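Local coordinates for restriction endonuclease S subunits (Thermoanaerobacter tengcongensis, PDB 3OKG), which probably recognises the target DNA sequence as the specificity subunit of a type I restriction-modification methyltransferase, which it forms together with M subunits, at residues A[122-125]-A[126-129]; A[172-175]-A[176-179]. All blocks are in the same frame, centred on the assembly; numbering follows the deposited sequence.

Contact 1. Residues A[122-125]-A[126-129]. With SO4 (sulfate ion), chain H.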
ATOM      1  N   ARG A 122      20.893  24.321 -13.238  1.00 16.28           N
ATOM      2  CA  ARG A 122      22.315  24.025 -13.340  1.00 22.12           C
ATOM      3  C   ARG A 122      23.090  24.699 -12.233  1.00 17.97           C
ATOM      4  O   ARG A 122      23.204  25.933 -12.220  1.00 14.30           O
ATOM      5  CB  ARG A 122      22.833  24.503 -14.703  1.00 22.55           C
ATOM      6  CG  ARG A 122      24.322  24.190 -14.975  1.00 25.18           C
ATOM      7  CD  ARG A 122      24.628  24.298 -16.479  1.00 25.45           C
ATOM      8  NE  ARG A 122      23.764  23.372 -17.228  1.00 24.54           N
ATOM      9  CZ  ARG A 122      23.486  23.484 -18.523  1.00 25.64           C
ATOM     10  NH1 ARG A 122      24.023  24.472 -19.242  1.00 23.56           N
ATOM     11  NH2 ARG A 122      22.677  22.605 -19.100  1.00 21.98           N
ATOM     12  N   ALA A 123      23.626  23.907 -11.300  1.00 17.93           N
ATOM     13  CA  ALA A 123      24.215  24.483 -10.097  1.00 21.31           C
ATOM     14  C   ALA A 123      25.417  25.316 -10.437  1.00 23.48           C
ATOM     15  O   ALA A 123      26.277  24.876 -11.195  1.00 21.59           O
ATOM     16  CB  ALA A 123      24.639  23.390  -9.124  1.00 20.14           C
ATOM     17  N   ASN A 124      25.488  26.507  -9.869  1.00 15.34           N
ATOM     18  CA  ASN A 124      26.735  27.255  -9.846  1.00 22.10           C
ATOM     19  C   ASN A 124      27.535  26.652  -8.698  1.00 25.87           C
ATOM     20  O   ASN A 124      27.211  26.863  -7.523  1.00 20.83           O
ATOM     21  CB  ASN A 124      26.477  28.745  -9.593  1.00 18.47           C
ATOM     22  CG  ASN A 124      27.774  29.567  -9.544  1.00 15.66           C
ATOM     23  OD1 ASN A 124      28.855  29.015  -9.405  1.00 24.17           O
ATOM     24  ND2 ASN A 124      27.643  30.893  -9.645  1.00 23.72           N
ATOM     25  N   ARG A 125      28.572  25.894  -9.039  1.00 18.03           N
ATOM     26  CA  ARG A 125      29.311  25.104  -8.054  1.00 22.14           C
ATOM     27  C   ARG A 125      30.067  25.928  -7.030  1.00 23.37           C
ATOM     28  O   ARG A 125      30.565  25.389  -6.038  1.00 25.56           O
ATOM     29  CB  ARG A 125      30.291  24.170  -8.766  1.00 25.99           C
ATOM     30  CG  ARG A 125      29.615  23.327  -9.838  1.00 37.65           C
ATOM     31  CD  ARG A 125      28.784  22.256  -9.187  1.00 31.86           C
ATOM     32  NE  ARG A 125      29.530  21.585  -8.117  1.00 38.09           N
ATOM     33  CZ  ARG A 125      30.226  20.458  -8.264  1.00 37.16           C
ATOM     34  NH1 ARG A 125      30.282  19.852  -9.444  1.00 50.46           N
ATOM     35  NH2 ARG A 125      30.878  19.942  -7.231  1.00 36.19           N
ATOM     36  N   GLU A 126      30.158  27.224  -7.261  1.00 19.78           N
ATOM     37  CA  GLU A 126      30.714  28.101  -6.238  1.00 24.10           C
ATOM     38  C   GLU A 126      29.772  28.206  -5.036  1.00 25.60           C
ATOM     39  O   GLU A 126      30.193  28.618  -3.965  1.00 21.13           O
ATOM     40  CB  GLU A 126      31.021  29.492  -6.811  1.00 25.17           C
ATOM     41  CG  GLU A 126      32.281  29.509  -7.673  1.00 44.14           C
ATOM     42  CD  GLU A 126      33.559  29.629  -6.824  1.00 67.76           C
ATOM     43  OE1 GLU A 126      33.999  30.770  -6.552  1.00 51.37           O
ATOM     44  OE2 GLU A 126      34.122  28.583  -6.431  1.00 35.31           O
ATOM     45  N   PHE A 127      28.504  27.840  -5.211  1.00 19.32           N
ATOM     46  CA  PHE A 127      27.493  28.092  -4.155  1.00 18.79           C
ATOM     47  C   PHE A 127      26.669  26.872  -3.810  1.00 22.24           C
ATOM     48  O   PHE A 127      26.161  26.776  -2.702  1.00 19.07           O
ATOM     49  CB  PHE A 127      26.485  29.176  -4.566  1.00 20.20           C
ATOM     50  CG  PHE A 127      27.111  30.515  -4.880  1.00 28.34           C
ATOM     51  CD1 PHE A 127      27.884  31.176  -3.937  1.00 32.45           C
ATOM     52  CD2 PHE A 127      26.915  31.109  -6.124  1.00 25.09           C
ATOM     53  CE1 PHE A 127      28.458  32.408  -4.230  1.00 33.55           C
ATOM     54  CE2 PHE A 127      27.485  32.364  -6.438  1.00 29.01           C
ATOM     55  CZ  PHE A 127      28.262  33.003  -5.487  1.00 34.59           C
ATOM     56  N   ALA A 128      26.485  25.967  -4.770  1.00 17.13           N
ATOM     57  CA  ALA A 128      25.554  24.861  -4.549  1.00 13.64           C
ATOM     58  C   ALA A 128      26.053  23.584  -5.177  1.00 16.36           C
ATOM     59  O   ALA A 128      26.590  23.589  -6.301  1.00 21.20           O
ATOM     60  CB  ALA A 128      24.151  25.221  -5.117  1.00 17.82           C
ATOM     61  N   GLU A 129      25.835  22.486  -4.477  1.00 18.29           N
ATOM     62  CA  GLU A 129      26.106  21.145  -5.002  1.00 21.29           C
ATOM     63  C   GLU A 129      24.893  20.632  -5.785  1.00 21.73           C
ATOM     64  O   GLU A 129      23.767  20.737  -5.293  1.00 19.60           O
ATOM     65  CB  GLU A 129      26.329  20.193  -3.835  1.00 21.85           C
ATOM     66  CG  GLU A 129      27.556  20.539  -3.022  1.00 21.87           C
ATOM     67  CD  GLU A 129      28.833  20.086  -3.700  1.00 36.50           C
ATOM     68  OE1 GLU A 129      28.768  19.148  -4.512  1.00 42.06           O
ATOM     69  OE2 GLU A 129      29.889  20.670  -3.415  1.00 36.71           O
TER
HETATM   70  S   SO4 H 404      25.892  24.864 -22.511  1.00 93.04           S
HETATM   71  O1  SO4 H 404      26.734  25.474 -23.540  1.00 83.24           O
HETATM   72  O2  SO4 H 404      26.740  24.086 -21.609  1.00 57.32           O
HETATM   73  O3  SO4 H 404      25.199  25.916 -21.758  1.00 61.09           O
HETATM   74  O4  SO4 H 404      24.907  23.977 -23.134  1.00 46.02           O
HETATM   75  O   HOH W   1      32.154  20.328  -4.302  1.00 39.98           O
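The backbone oxygen of N124 takes two N-H groups at once: N of F127 lies 2.8 Å from O of N124 and N of A128 3.0 Å from it, the two donors arriving from opposite faces of the peptide plane. N124 also works through its side chain. With CG anti to the backbone N (chi1 179°), its amide swings beside its own carbonyl, and N of E126 sits 3.1 Å from OD1 of N124, above the plane of the amide rather than on a lone pair. That makes an Asx turn, laid over the bend that carries the chain from strand 118-121 to helix 130-137. On the other branch, ND2 of N124 lies 3.5 Å from CE2 of F127, with amide and ring planes 63° apart. Across the turn, CB of A123 packs 3.4 Å from O of A128. R125, its chain folded back at chi2 and chi3, puts NH2 3.5 Å from OE1 of E129, well out of the guanidinium plane, so this salt bridge rests on charge alone; a water in that plane joins the same NH2 to OE2 of E129. R178 is the stronger partner of E129. R122 points elsewhere, to D89 and weakly to a sulfate. With two positive groups near it, the E129 carboxylate probably stays ionised just where helix 130-137 begins.

Contact 2. Residues A[172-175]-A[176-179]. With SO4 (sulfate ion), chain E.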
ATOM      1  N   PRO A 172      22.913  25.921   2.958  1.00 19.91           N
ATOM      2  CA  PRO A 172      24.079  25.704   3.825  1.00 20.41           C
ATOM      3  C   PRO A 172      25.370  25.959   3.062  1.00 22.08           C
ATOM      4  O   PRO A 172      25.339  26.079   1.828  1.00 20.78           O
ATOM      5  CB  PRO A 172      24.017  24.213   4.141  1.00 23.20           C
ATOM      6  CG  PRO A 172      22.642  23.730   3.621  1.00 24.14           C
ATOM      7  CD  PRO A 172      22.329  24.650   2.500  1.00 17.30           C
ATOM      8  N   PRO A 173      26.505  26.005   3.777  1.00 26.60           N
ATOM      9  CA  PRO A 173      27.808  25.925   3.092  1.00 23.74           C
ATOM     10  C   PRO A 173      27.900  24.654   2.282  1.00 22.71           C
ATOM     11  O   PRO A 173      27.260  23.633   2.621  1.00 20.45           O
ATOM     12  CB  PRO A 173      28.824  25.850   4.248  1.00 25.75           C
ATOM     13  CG  PRO A 173      28.129  26.468   5.411  1.00 33.05           C
ATOM     14  CD  PRO A 173      26.643  26.143   5.237  1.00 30.18           C
ATOM     15  N   LEU A 174      28.745  24.676   1.251  1.00 19.72           N
ATOM     16  CA  LEU A 174      28.953  23.504   0.402  1.00 20.92           C
ATOM     17  C   LEU A 174      29.263  22.231   1.179  1.00 24.23           C
ATOM     18  O   LEU A 174      28.713  21.168   0.900  1.00 18.58           O
ATOM     19  CB  LEU A 174      30.082  23.798  -0.592  1.00 27.77           C
ATOM     20  CG  LEU A 174      29.762  24.873  -1.646  1.00 26.79           C
ATOM     21  CD1 LEU A 174      31.069  25.262  -2.380  1.00 26.75           C
ATOM     22  CD2 LEU A 174      28.744  24.325  -2.671  1.00 23.63           C
ATOM     23  N   GLU A 175      30.161  22.318   2.156  1.00 19.79           N
ATOM     24  CA  GLU A 175      30.559  21.114   2.877  1.00 18.66           C
ATOM     25  C   GLU A 175      29.354  20.475   3.597  1.00 22.18           C
ATOM     26  O   GLU A 175      29.197  19.241   3.610  1.00 20.67           O
ATOM     27  CB  GLU A 175      31.657  21.450   3.903  1.00 21.20           C
ATOM     28  CG  GLU A 175      32.283  20.210   4.540  1.00 31.77           C
ATOM     29  CD  GLU A 175      33.482  20.547   5.438  1.00 39.85           C
ATOM     30  OE1 GLU A 175      33.599  21.717   5.859  1.00 37.79           O
ATOM     31  OE2 GLU A 175      34.290  19.639   5.723  1.00 55.49           O
ATOM     32  N   GLU A 176      28.527  21.316   4.215  1.00 24.92           N
ATOM     33  CA  GLU A 176      27.323  20.818   4.892  1.00 22.86           C
ATOM     34  C   GLU A 176      26.298  20.297   3.872  1.00 18.63           C
ATOM     35  O   GLU A 176      25.607  19.334   4.143  1.00 20.01           O
ATOM     36  CB  GLU A 176      26.711  21.913   5.778  1.00 23.22           C
ATOM     37  CG  GLU A 176      25.452  21.475   6.586  1.00 27.20           C
ATOM     38  CD  GLU A 176      25.751  20.406   7.643  1.00 32.38           C
ATOM     39  OE1 GLU A 176      26.935  20.185   7.971  1.00 31.41           O
ATOM     40  OE2 GLU A 176      24.809  19.766   8.141  1.00 45.09           O
ATOM     41  N   GLN A 177      26.205  20.923   2.698  1.00 22.59           N
ATOM     42  CA  GLN A 177      25.332  20.377   1.652  1.00 16.48           C
ATOM     43  C   GLN A 177      25.706  18.946   1.336  1.00 18.58           C
ATOM     44  O   GLN A 177      24.828  18.084   1.184  1.00 18.08           O
ATOM     45  CB  GLN A 177      25.356  21.226   0.359  1.00 13.40           C
ATOM     46  CG  GLN A 177      24.863  22.686   0.520  1.00 17.52           C
ATOM     47  CD  GLN A 177      24.988  23.463  -0.773  1.00 16.71           C
ATOM     48  OE1 GLN A 177      24.863  22.896  -1.861  1.00 20.73           O
ATOM     49  NE2 GLN A 177      25.285  24.745  -0.669  1.00 15.90           N
ATOM     50  N   ARG A 178      27.000  18.679   1.183  1.00 21.94           N
ATOM     51  CA  ARG A 178      27.418  17.314   0.847  1.00 19.66           C
ATOM     52  C   ARG A 178      27.089  16.349   1.989  1.00 16.82           C
ATOM     53  O   ARG A 178      26.703  15.191   1.770  1.00 19.90           O
ATOM     54  CB  ARG A 178      28.916  17.277   0.504  1.00 23.34           C
ATOM     55  CG  ARG A 178      29.235  18.095  -0.766  1.00 22.16           C
ATOM     56  CD  ARG A 178      30.651  17.843  -1.254  1.00 28.54           C
ATOM     57  NE  ARG A 178      31.622  18.293  -0.276  1.00 27.40           N
ATOM     58  CZ  ARG A 178      32.087  19.528  -0.191  1.00 31.52           C
ATOM     59  NH1 ARG A 178      31.659  20.466  -1.032  1.00 30.94           N
ATOM     60  NH2 ARG A 178      32.988  19.820   0.742  1.00 34.09           N
ATOM     61  N   ARG A 179      27.228  16.824   3.214  1.00 22.31           N
ATOM     62  CA  ARG A 179      26.922  15.972   4.359  1.00 22.45           C
ATOM     63  C   ARG A 179      25.431  15.635   4.397  1.00 21.63           C
ATOM     64  O   ARG A 179      25.032  14.484   4.597  1.00 20.80           O
ATOM     65  CB  ARG A 179      27.291  16.699   5.647  1.00 21.56           C
ATOM     66  CG  ARG A 179      27.096  15.830   6.863  1.00 37.15           C
ATOM     67  CD  ARG A 179      27.219  16.630   8.150  1.00 49.33           C
ATOM     68  NE  ARG A 179      26.609  15.893   9.248  1.00 55.36           N
ATOM     69  CZ  ARG A 179      25.402  16.148   9.732  1.00 47.71           C
ATOM     70  NH1 ARG A 179      24.686  17.151   9.235  1.00 41.19           N
ATOM     71  NH2 ARG A 179      24.923  15.414  10.722  1.00 55.21           N
TER
HETATM   72  S   SO4 E 401      34.771  17.028   2.135  1.00 93.01           S
HETATM   73  O1  SO4 E 401      35.955  17.349   1.335  1.00 59.71           O
HETATM   74  O2  SO4 E 401      35.195  16.369   3.367  1.00 94.97           O
HETATM   75  O3  SO4 E 401      34.077  18.273   2.471  1.00 60.30           O
HETATM   76  O4  SO4 E 401      33.868  16.120   1.417  1.00 65.69           O
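P173 is the N-cap of helix 174-216, and the first turn closes by i to i+4 bonds: N of Q177 to O of P173 at 2.9 Å, then R178 to L174 and R179 to E175. This is the start of a long helix predicted to form a coiled coil. Q177 reaches back beyond the cap. Its chain runs extended past CG, and NE2 of Q177 meets O of P172 at 2.8 Å, nearly straight at 172° and with the oxygen in the amide plane. The same amide also bonds F127 and E129, which fixes which way round it sits. Beside that bond, CD of P172 lies 3.8 Å from CG of Q177, the proline ring lying across the glutamine chain, while CB of P172 packs 3.9 Å from CB of E176. E176 and R179 form a salt bridge, NH1 of R179 lying 2.8 Å from OE2 of E176 with a poorly angled, weak hydrogen bond; the same NH1 also pairs with the C-terminal carboxylate of L412. R178 bends at chi3 (-64°), laying one guanidinium face over CA of E175 and O of L174. At the guanidinium edge, NH2 of R178 holds O3 of a sulfate ion at 2.6 Å.

How the contacts relate
Contact 1 comes first along the chain, in the loop between strand 118-121 and helix 130-137; contact 2 follows at the start of helix 174-216, just after strand 168-171. Both belong to the first of the two DNA specificity domains, and their centres lie about 11 Å apart. They touch directly: OE1 of Q177 is 2.8 Å from N of E129, a probable hydrogen bond, and NH1 of R178 pairs with OE2 of E129 at 3.0 Å. CD2 of L174 also packs on the backbone of F127. The root of the long helix, which leads away toward the second specificity domain, is thus tied to the loop that opens helix 130-137.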